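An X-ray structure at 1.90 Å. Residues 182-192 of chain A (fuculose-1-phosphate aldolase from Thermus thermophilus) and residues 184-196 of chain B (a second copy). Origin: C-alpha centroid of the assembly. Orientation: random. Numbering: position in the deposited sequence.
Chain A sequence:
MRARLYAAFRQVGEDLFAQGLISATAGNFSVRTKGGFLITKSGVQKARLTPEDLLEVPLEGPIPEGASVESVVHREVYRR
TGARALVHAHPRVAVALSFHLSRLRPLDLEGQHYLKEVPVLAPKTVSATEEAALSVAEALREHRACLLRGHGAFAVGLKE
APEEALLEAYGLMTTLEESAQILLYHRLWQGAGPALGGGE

Chain A, residues 182-192: ILLYHRLWQGA
Chain B, residues 184-196: LYHRLWQGAGPAL

The guanidinium of Arg A187 lies flat on the indole of Trp B189 and, from that position, also grips the same residue's backbone: the planes meet at 5° with centres 3.6 Å apart, while Arg A187 NE and NH2 both donate to Trp B189 O, at 2.9 Å and 3.0 Å. Arg A187 CZ sits over the five-membered ring, 3.6 Å from its centroid, a cation-pi contact; Arg A187 CD sits 3.1 Å above the six-membered ring centroid, 7° off its normal, a CH-pi contact. An extended side chain permits this, with chi1 to chi3 all t (-176°, 169°, 168°) and chi4 at 110°; Trp B189 answers with chi1 t (176°) and chi2 -86°.

Both stretches are helical, A182-191 and B184-191, each continuing from earlier in its chain. Their axes approach to 9.4 Å and cross at 46° with the N-to-C directions broadly alike. CA atoms of Leu A184 and Trp B189 are 6.6 Å apart, and those of Gly A191 and Ala B192 only 4.6 Å. Gly A191 (phi/psi -67/-27) permits that approach: an ideal CB here would lie 2.9 Å from Ala B192 CB, a clash.

The contact buries 591 Å², to which Arg A187 and Trp B189 contribute most. Leu A184 (chi1 171°, t; chi2 67°, p) borders the indole, its CD1 4.1 Å from Trp B189 CE3, and its CD2 reaches Tyr B185 CD2 at 4.0 Å. Leu A188 and Leu B188, both m,t (-61°, -164°), meet CD1 to CD1 at 3.8 Å. Ala B192 points toward chain A; its small CB fits 4.0 Å from Leu A188 CD2 and 3.9 Å from Arg A187 CG.

Beyond the helix, chain B passes the arginine tip as a loop. Gly B193 (-106/177) brings its CA to 3.3 Å from Arg A187 NH2, where an ideal CB would lie 2.2 Å from that nitrogen. A cis peptide precedes Pro B194 (-69/154), and Ala B195 (-145/72) then turns its CB toward chain A, 3.9 Å from Arg A187 NH1.

Water extends the polar network. Water 2 donates to Arg A187 O and Ala B192 O, both at 2.8 Å, joining two carbonyls that cannot bond directly. Water 3 accepts from Arg A187 NH1 at 3.1 Å and Ala B195 N at 2.8 Å. Water 1 links the tyrosines, 2.9 Å from Tyr A185 OH and, weakly, 3.4 Å from Tyr B185 OH.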

ATOM      1  N   ILE A 182      14.354  -7.799  17.837  1.00 18.17           N
ATOM      2  CA  ILE A 182      15.508  -8.698  17.811  1.00 20.74           C
ATOM      3  C   ILE A 182      15.819  -9.193  19.227  1.00 23.16           C
ATOM      4  O   ILE A 182      16.114 -10.379  19.433  1.00 19.36           O
ATOM      5  CB  ILE A 182      16.741  -7.997  17.188  1.00 22.18           C
ATOM      6  CG1 ILE A 182      16.521  -7.842  15.679  1.00 20.06           C
ATOM      7  CG2 ILE A 182      18.018  -8.805  17.454  1.00 21.88           C
ATOM      8  CD1 ILE A 182      17.630  -7.055  14.975  1.00 19.45           C
ATOM      9  N   LEU A 183      15.744  -8.292  20.204  1.00 18.38           N
ATOM     10  CA  LEU A 183      15.980  -8.670  21.602  1.00 20.26           C
ATOM     11  C   LEU A 183      14.974  -9.733  22.041  1.00 24.75           C
ATOM     12  O   LEU A 183      15.332 -10.739  22.666  1.00 16.94           O
ATOM     13  CB  LEU A 183      15.843  -7.445  22.519  1.00 21.83           C
ATOM     14  CG  LEU A 183      17.057  -6.523  22.638  1.00 22.62           C
ATOM     15  CD1 LEU A 183      16.679  -5.238  23.372  1.00 19.56           C
ATOM     16  CD2 LEU A 183      18.158  -7.259  23.397  1.00 32.96           C
ATOM     17  N   LEU A 184      13.705  -9.502  21.721  1.00 20.48           N
ATOM     18  CA  LEU A 184      12.650 -10.442  22.089  1.00 22.41           C
ATOM     19  C   LEU A 184      12.862 -11.798  21.412  1.00 22.84           C
ATOM     20  O   LEU A 184      12.850 -12.832  22.070  1.00 18.86           O
ATOM     21  CB  LEU A 184      11.271  -9.890  21.691  1.00 17.56           C
ATOM     22  CG  LEU A 184      10.082 -10.863  21.831  1.00 17.80           C
ATOM     23  CD1 LEU A 184       9.832 -11.191  23.309  1.00 20.56           C
ATOM     24  CD2 LEU A 184       8.833 -10.232  21.218  1.00 21.85           C
ATOM     25  N   TYR A 185      13.050 -11.792  20.096  1.00 18.35           N
ATOM     26  CA  TYR A 185      13.246 -13.042  19.360  1.00 18.13           C
ATOM     27  C   TYR A 185      14.459 -13.800  19.897  1.00 19.20           C
ATOM     28  O   TYR A 185      14.418 -15.009  20.082  1.00 20.31           O
ATOM     29  CB  TYR A 185      13.457 -12.755  17.876  1.00 21.41           C
ATOM     30  CG  TYR A 185      12.289 -12.077  17.186  1.00 22.45           C
ATOM     31  CD1 TYR A 185      12.509 -11.225  16.107  1.00 28.48           C
ATOM     32  CD2 TYR A 185      10.975 -12.320  17.577  1.00 34.05           C
ATOM     33  CE1 TYR A 185      11.459 -10.630  15.428  1.00 30.06           C
ATOM     34  CE2 TYR A 185       9.903 -11.728  16.900  1.00 38.78           C
ATOM     35  CZ  TYR A 185      10.159 -10.885  15.825  1.00 37.88           C
ATOM     36  OH  TYR A 185       9.127 -10.297  15.133  1.00 46.33           O
ATOM     37  N   HIS A 186      15.547 -13.081  20.119  1.00 18.21           N
ATOM     38  CA  HIS A 186      16.762 -13.691  20.652  1.00 18.59           C
ATOM     39  C   HIS A 186      16.471 -14.389  21.993  1.00 20.31           C
ATOM     40  O   HIS A 186      16.895 -15.525  22.229  1.00 25.06           O
ATOM     41  CB  HIS A 186      17.823 -12.599  20.819  1.00 21.03           C
ATOM     42  CG  HIS A 186      19.066 -13.053  21.510  1.00 25.93           C
ATOM     43  ND1 HIS A 186      19.150 -13.182  22.880  1.00 27.67           N
ATOM     44  CD2 HIS A 186      20.278 -13.407  21.023  1.00 34.96           C
ATOM     45  CE1 HIS A 186      20.361 -13.599  23.206  1.00 33.18           C
ATOM     46  NE2 HIS A 186      21.064 -13.743  22.098  1.00 30.70           N
ATOM     47  N   ARG A 187      15.722 -13.717  22.858  1.00 21.98           N
ATOM     48  CA  ARG A 187      15.388 -14.266  24.172  1.00 24.69           C
ATOM     49  C   ARG A 187      14.425 -15.459  24.110  1.00 19.60           C
ATOM     50  O   ARG A 187      14.592 -16.438  24.846  1.00 19.91           O
ATOM     51  CB  ARG A 187      14.794 -13.156  25.039  1.00 22.23           C
ATOM     52  CG  ARG A 187      14.473 -13.547  26.471  1.00 27.55           C
ATOM     53  CD  ARG A 187      14.151 -12.272  27.227  1.00 36.45           C
ATOM     54  NE  ARG A 187      13.566 -12.473  28.542  1.00 36.75           N
ATOM     55  CZ  ARG A 187      14.191 -12.213  29.685  1.00 36.32           C
ATOM     56  NH1 ARG A 187      15.432 -11.753  29.678  1.00 27.19           N
ATOM     57  NH2 ARG A 187      13.558 -12.377  30.836  1.00 30.95           N
ATOM     58  N   LEU A 188      13.410 -15.378  23.249  1.00 18.07           N
ATOM     59  CA  LEU A 188      12.446 -16.471  23.125  1.00 23.79           C
ATOM     60  C   LEU A 188      13.095 -17.732  22.549  1.00 20.69           C
ATOM     61  O   LEU A 188      12.785 -18.834  22.987  1.00 21.07           O
ATOM     62  CB  LEU A 188      11.234 -16.063  22.262  1.00 19.35           C
ATOM     63  CG  LEU A 188      10.367 -14.885  22.729  1.00 18.50           C
ATOM     64  CD1 LEU A 188       9.029 -14.904  21.962  1.00 19.19           C
ATOM     65  CD2 LEU A 188      10.096 -14.975  24.233  1.00 24.02           C
ATOM     66  N   TRP A 189      13.983 -17.571  21.567  1.00 21.63           N
ATOM     67  CA  TRP A 189      14.685 -18.714  20.977  1.00 24.22           C
ATOM     68  C   TRP A 189      15.516 -19.402  22.066  1.00 21.17           C
ATOM     69  O   TRP A 189      15.493 -20.626  22.222  1.00 20.17           O
ATOM     70  CB  TRP A 189      15.609 -18.244  19.839  1.00 20.51           C
ATOM     71  CG  TRP A 189      16.448 -19.333  19.245  1.00 23.88           C
ATOM     72  CD1 TRP A 189      17.663 -19.779  19.689  1.00 27.58           C
ATOM     73  CD2 TRP A 189      16.121 -20.130  18.106  1.00 22.31           C
ATOM     74  NE1 TRP A 189      18.111 -20.808  18.893  1.00 26.51           N
ATOM     75  CE2 TRP A 189      17.183 -21.043  17.915  1.00 23.46           C
ATOM     76  CE3 TRP A 189      15.030 -20.163  17.228  1.00 24.92           C
ATOM     77  CZ2 TRP A 189      17.184 -21.979  16.875  1.00 19.20           C
ATOM     78  CZ3 TRP A 189      15.033 -21.098  16.198  1.00 27.23           C
ATOM     79  CH2 TRP A 189      16.105 -21.992  16.032  1.00 28.28           C
ATOM     80  N   GLN A 190      16.251 -18.601  22.824  1.00 20.75           N
ATOM     81  CA  GLN A 190      17.091 -19.129  23.902  1.00 23.54           C
ATOM     82  C   GLN A 190      16.238 -19.796  24.977  1.00 28.62           C
ATOM     83  O   GLN A 190      16.589 -20.858  25.499  1.00 24.19           O
ATOM     84  CB  GLN A 190      17.900 -17.990  24.521  1.00 24.80           C
ATOM     85  CG  GLN A 190      18.641 -18.335  25.804  1.00 28.90           C
ATOM     86  CD  GLN A 190      19.876 -19.177  25.562  1.00 42.01           C
ATOM     87  OE1 GLN A 190      20.247 -19.442  24.418  1.00 33.85           O
ATOM     88  NE2 GLN A 190      20.529 -19.596  26.644  1.00 41.47           N
ATOM     89  N   GLY A 191      15.114 -19.166  25.300  1.00 23.56           N
ATOM     90  CA  GLY A 191      14.232 -19.694  26.325  1.00 27.78           C
ATOM     91  C   GLY A 191      13.565 -21.007  25.967  1.00 28.99           C
ATOM     92  O   GLY A 191      13.220 -21.790  26.850  1.00 28.11           O
ATOM     93  N   ALA A 192      13.382 -21.255  24.674  1.00 23.46           N
ATOM     94  CA  ALA A 192      12.734 -22.482  24.219  1.00 23.31           C
ATOM     95  C   ALA A 192      13.710 -23.648  24.082  1.00 28.62           C
ATOM     96  O   ALA A 192      13.315 -24.743  23.683  1.00 38.38           O
ATOM     97  CB  ALA A 192      12.030 -22.235  22.881  1.00 19.56           C
TER
ATOM     98  N   LEU B 184       0.831  -9.957  25.497  1.00 20.48           N
ATOM     99  CA  LEU B 184       1.480 -11.199  25.087  1.00 22.41           C
ATOM    100  C   LEU B 184       3.004 -11.064  25.132  1.00 22.84           C
ATOM    101  O   LEU B 184       3.686 -11.891  25.727  1.00 18.86           O
ATOM    102  CB  LEU B 184       1.051 -11.589  23.663  1.00 17.56           C
ATOM    103  CG  LEU B 184       1.812 -12.767  23.021  1.00 17.80           C
ATOM    104  CD1 LEU B 184       1.505 -14.071  23.769  1.00 20.56           C
ATOM    105  CD2 LEU B 184       1.404 -12.898  21.554  1.00 21.85           C
ATOM    106  N   TYR B 185       3.537 -10.024  24.499  1.00 18.35           N
ATOM    107  CA  TYR B 185       4.986  -9.821  24.475  1.00 18.13           C
ATOM    108  C   TYR B 185       5.537  -9.704  25.895  1.00 19.20           C
ATOM    109  O   TYR B 185       6.566 -10.279  26.223  1.00 20.31           O
ATOM    110  CB  TYR B 185       5.330  -8.552  23.703  1.00 21.41           C
ATOM    111  CG  TYR B 185       4.915  -8.561  22.244  1.00 22.45           C
ATOM    112  CD1 TYR B 185       4.580  -7.373  21.600  1.00 28.48           C
ATOM    113  CD2 TYR B 185       4.901  -9.739  21.501  1.00 34.05           C
ATOM    114  CE1 TYR B 185       4.244  -7.345  20.257  1.00 30.06           C
ATOM    115  CE2 TYR B 185       4.565  -9.728  20.143  1.00 38.78           C
ATOM    116  CZ  TYR B 185       4.240  -8.523  19.532  1.00 37.88           C
ATOM    117  OH  TYR B 185       3.916  -8.478  18.197  1.00 46.33           O
ATOM    118  N   HIS B 186       4.858  -8.931  26.725  1.00 18.21           N
ATOM    119  CA  HIS B 186       5.276  -8.758  28.114  1.00 18.59           C
ATOM    120  C   HIS B 186       5.360 -10.121  28.826  1.00 20.31           C
ATOM    121  O   HIS B 186       6.330 -10.416  29.530  1.00 25.06           O
ATOM    122  CB  HIS B 186       4.275  -7.833  28.813  1.00 21.03           C
ATOM    123  CG  HIS B 186       4.489  -7.700  30.284  1.00 25.93           C
ATOM    124  ND1 HIS B 186       4.065  -8.650  31.187  1.00 27.67           N
ATOM    125  CD2 HIS B 186       5.081  -6.725  31.015  1.00 34.96           C
ATOM    126  CE1 HIS B 186       4.388  -8.268  32.410  1.00 33.18           C
ATOM    127  NE2 HIS B 186       5.007  -7.104  32.332  1.00 30.70           N
ATOM    128  N   ARG B 187       4.354 -10.959  28.614  1.00 21.98           N
ATOM    129  CA  ARG B 187       4.310 -12.278  29.245  1.00 24.69           C
ATOM    130  C   ARG B 187       5.367 -13.250  28.705  1.00 19.60           C
ATOM    131  O   ARG B 187       5.979 -14.002  29.473  1.00 19.91           O
ATOM    132  CB  ARG B 187       2.912 -12.870  29.065  1.00 22.23           C
ATOM    133  CG  ARG B 187       2.677 -14.208  29.744  1.00 27.55           C
ATOM    134  CD  ARG B 187       1.189 -14.495  29.676  1.00 36.45           C
ATOM    135  NE  ARG B 187       0.812 -15.851  30.039  1.00 36.75           N
ATOM    136  CZ  ARG B 187       0.154 -16.171  31.148  1.00 36.32           C
ATOM    137  NH1 ARG B 187      -0.188 -15.231  32.016  1.00 27.19           N
ATOM    138  NH2 ARG B 187      -0.195 -17.428  31.371  1.00 30.95           N
ATOM    139  N   LEU B 188       5.576 -13.253  27.388  1.00 18.07           N
ATOM    140  CA  LEU B 188       6.567 -14.148  26.790  1.00 23.79           C
ATOM    141  C   LEU B 188       7.990 -13.778  27.215  1.00 20.69           C
ATOM    142  O   LEU B 188       8.803 -14.660  27.461  1.00 21.07           O
ATOM    143  CB  LEU B 188       6.465 -14.157  25.250  1.00 19.35           C
ATOM    144  CG  LEU B 188       5.148 -14.616  24.606  1.00 18.50           C
ATOM    145  CD1 LEU B 188       5.391 -14.920  23.115  1.00 19.19           C
ATOM    146  CD2 LEU B 188       4.612 -15.869  25.305  1.00 24.02           C
ATOM    147  N   TRP B 189       8.290 -12.481  27.294  1.00 21.63           N
ATOM    148  CA  TRP B 189       9.614 -12.027  27.728  1.00 24.22           C
ATOM    149  C   TRP B 189       9.857 -12.510  29.162  1.00 21.17           C
ATOM    150  O   TRP B 189      10.913 -13.059  29.490  1.00 20.17           O
ATOM    151  CB  TRP B 189       9.695 -10.491  27.677  1.00 20.51           C
ATOM    152  CG  TRP B 189      10.979  -9.930  28.205  1.00 23.88           C
ATOM    153  CD1 TRP B 189      11.283  -9.638  29.507  1.00 27.58           C
ATOM    154  CD2 TRP B 189      12.143  -9.614  27.441  1.00 22.31           C
ATOM    155  NE1 TRP B 189      12.570  -9.159  29.598  1.00 26.51           N
ATOM    156  CE2 TRP B 189      13.120  -9.134  28.345  1.00 23.46           C
ATOM    157  CE3 TRP B 189      12.459  -9.691  26.079  1.00 24.92           C
ATOM    158  CZ2 TRP B 189      14.392  -8.732  27.925  1.00 19.20           C
ATOM    159  CZ3 TRP B 189      13.726  -9.294  25.665  1.00 27.23           C
ATOM    160  CH2 TRP B 189      14.675  -8.820  26.588  1.00 28.28           C
ATOM    161  N   GLN B 190       8.866 -12.304  30.018  1.00 20.75           N
ATOM    162  CA  GLN B 190       8.968 -12.718  31.419  1.00 23.54           C
ATOM    163  C   GLN B 190       9.096 -14.234  31.528  1.00 28.62           C
ATOM    164  O   GLN B 190       9.880 -14.750  32.330  1.00 24.19           O
ATOM    165  CB  GLN B 190       7.728 -12.250  32.179  1.00 24.80           C
ATOM    166  CG  GLN B 190       7.575 -12.806  33.588  1.00 28.90           C
ATOM    167  CD  GLN B 190       8.517 -12.159  34.581  1.00 42.01           C
ATOM    168  OE1 GLN B 190       9.240 -11.219  34.248  1.00 33.85           O
ATOM    169  NE2 GLN B 190       8.508 -12.655  35.817  1.00 41.47           N
ATOM    170  N   GLY B 191       8.323 -14.942  30.713  1.00 23.56           N
ATOM    171  CA  GLY B 191       8.342 -16.394  30.741  1.00 27.78           C
ATOM    172  C   GLY B 191       9.646 -17.016  30.282  1.00 28.99           C
ATOM    173  O   GLY B 191       9.987 -18.121  30.698  1.00 28.11           O
ATOM    174  N   ALA B 192      10.379 -16.311  29.426  1.00 23.46           N
ATOM    175  CA  ALA B 192      11.643 -16.823  28.906  1.00 23.31           C
ATOM    176  C   ALA B 192      12.823 -16.524  29.827  1.00 28.62           C
ATOM    177  O   ALA B 192      13.961 -16.871  29.510  1.00 38.38           O
ATOM    178  CB  ALA B 192      11.910 -16.240  27.515  1.00 19.56           C
ATOM    179  N   GLY B 193      12.555 -15.859  30.947  1.00 28.90           N
ATOM    180  CA  GLY B 193      13.612 -15.544  31.896  1.00 35.01           C
ATOM    181  C   GLY B 193      13.507 -16.438  33.127  1.00 40.20           C
ATOM    182  O   GLY B 193      12.579 -17.241  33.221  1.00 37.42           O
ATOM    183  N   PRO B 194      14.434 -16.327  34.094  1.00 41.53           N
ATOM    184  CA  PRO B 194      15.576 -15.405  34.115  1.00 42.29           C
ATOM    185  C   PRO B 194      16.582 -15.803  33.047  1.00 46.64           C
ATOM    186  O   PRO B 194      16.651 -16.970  32.652  1.00 44.48           O
ATOM    187  CB  PRO B 194      16.155 -15.589  35.521  1.00 37.48           C
ATOM    188  CG  PRO B 194      15.040 -16.206  36.307  1.00 53.50           C
ATOM    189  CD  PRO B 194      14.399 -17.132  35.324  1.00 42.07           C
ATOM    190  N   ALA B 195      17.362 -14.834  32.585  1.00 47.38           N
ATOM    191  CA  ALA B 195      18.366 -15.100  31.569  1.00 53.34           C
ATOM    192  C   ALA B 195      19.606 -14.237  31.788  1.00 60.52           C
ATOM    193  O   ALA B 195      19.851 -13.292  31.039  1.00 62.59           O
ATOM    194  CB  ALA B 195      17.782 -14.847  30.187  1.00 52.60           C
ATOM    195  N   LEU B 196      20.376 -14.559  32.825  1.00 60.42           N
ATOM    196  CA  LEU B 196      21.598 -13.818  33.129  1.00 69.15           C
ATOM    197  C   LEU B 196      22.759 -14.352  32.295  1.00 74.39           C
ATOM    198  O   LEU B 196      23.778 -14.768  32.888  1.00 79.08           O
ATOM    199  CB  LEU B 196      21.944 -13.936  34.617  1.00 67.38           C
ATOM    200  CG  LEU B 196      21.102 -13.137  35.611  1.00 70.22           C
ATOM    201  CD1 LEU B 196      21.549 -13.453  37.031  1.00 72.94           C
ATOM    202  CD2 LEU B 196      21.252 -11.654  35.327  1.00 70.43           C
TER
HETATM  203  O   HOH W   1       6.882  -9.362  16.689  1.00 54.68           O
HETATM  204  O   HOH W   2      15.803 -16.665  27.352  1.00 29.60           O
HETATM  205  O   HOH W   3      16.516 -12.159  32.567  1.00 44.67           O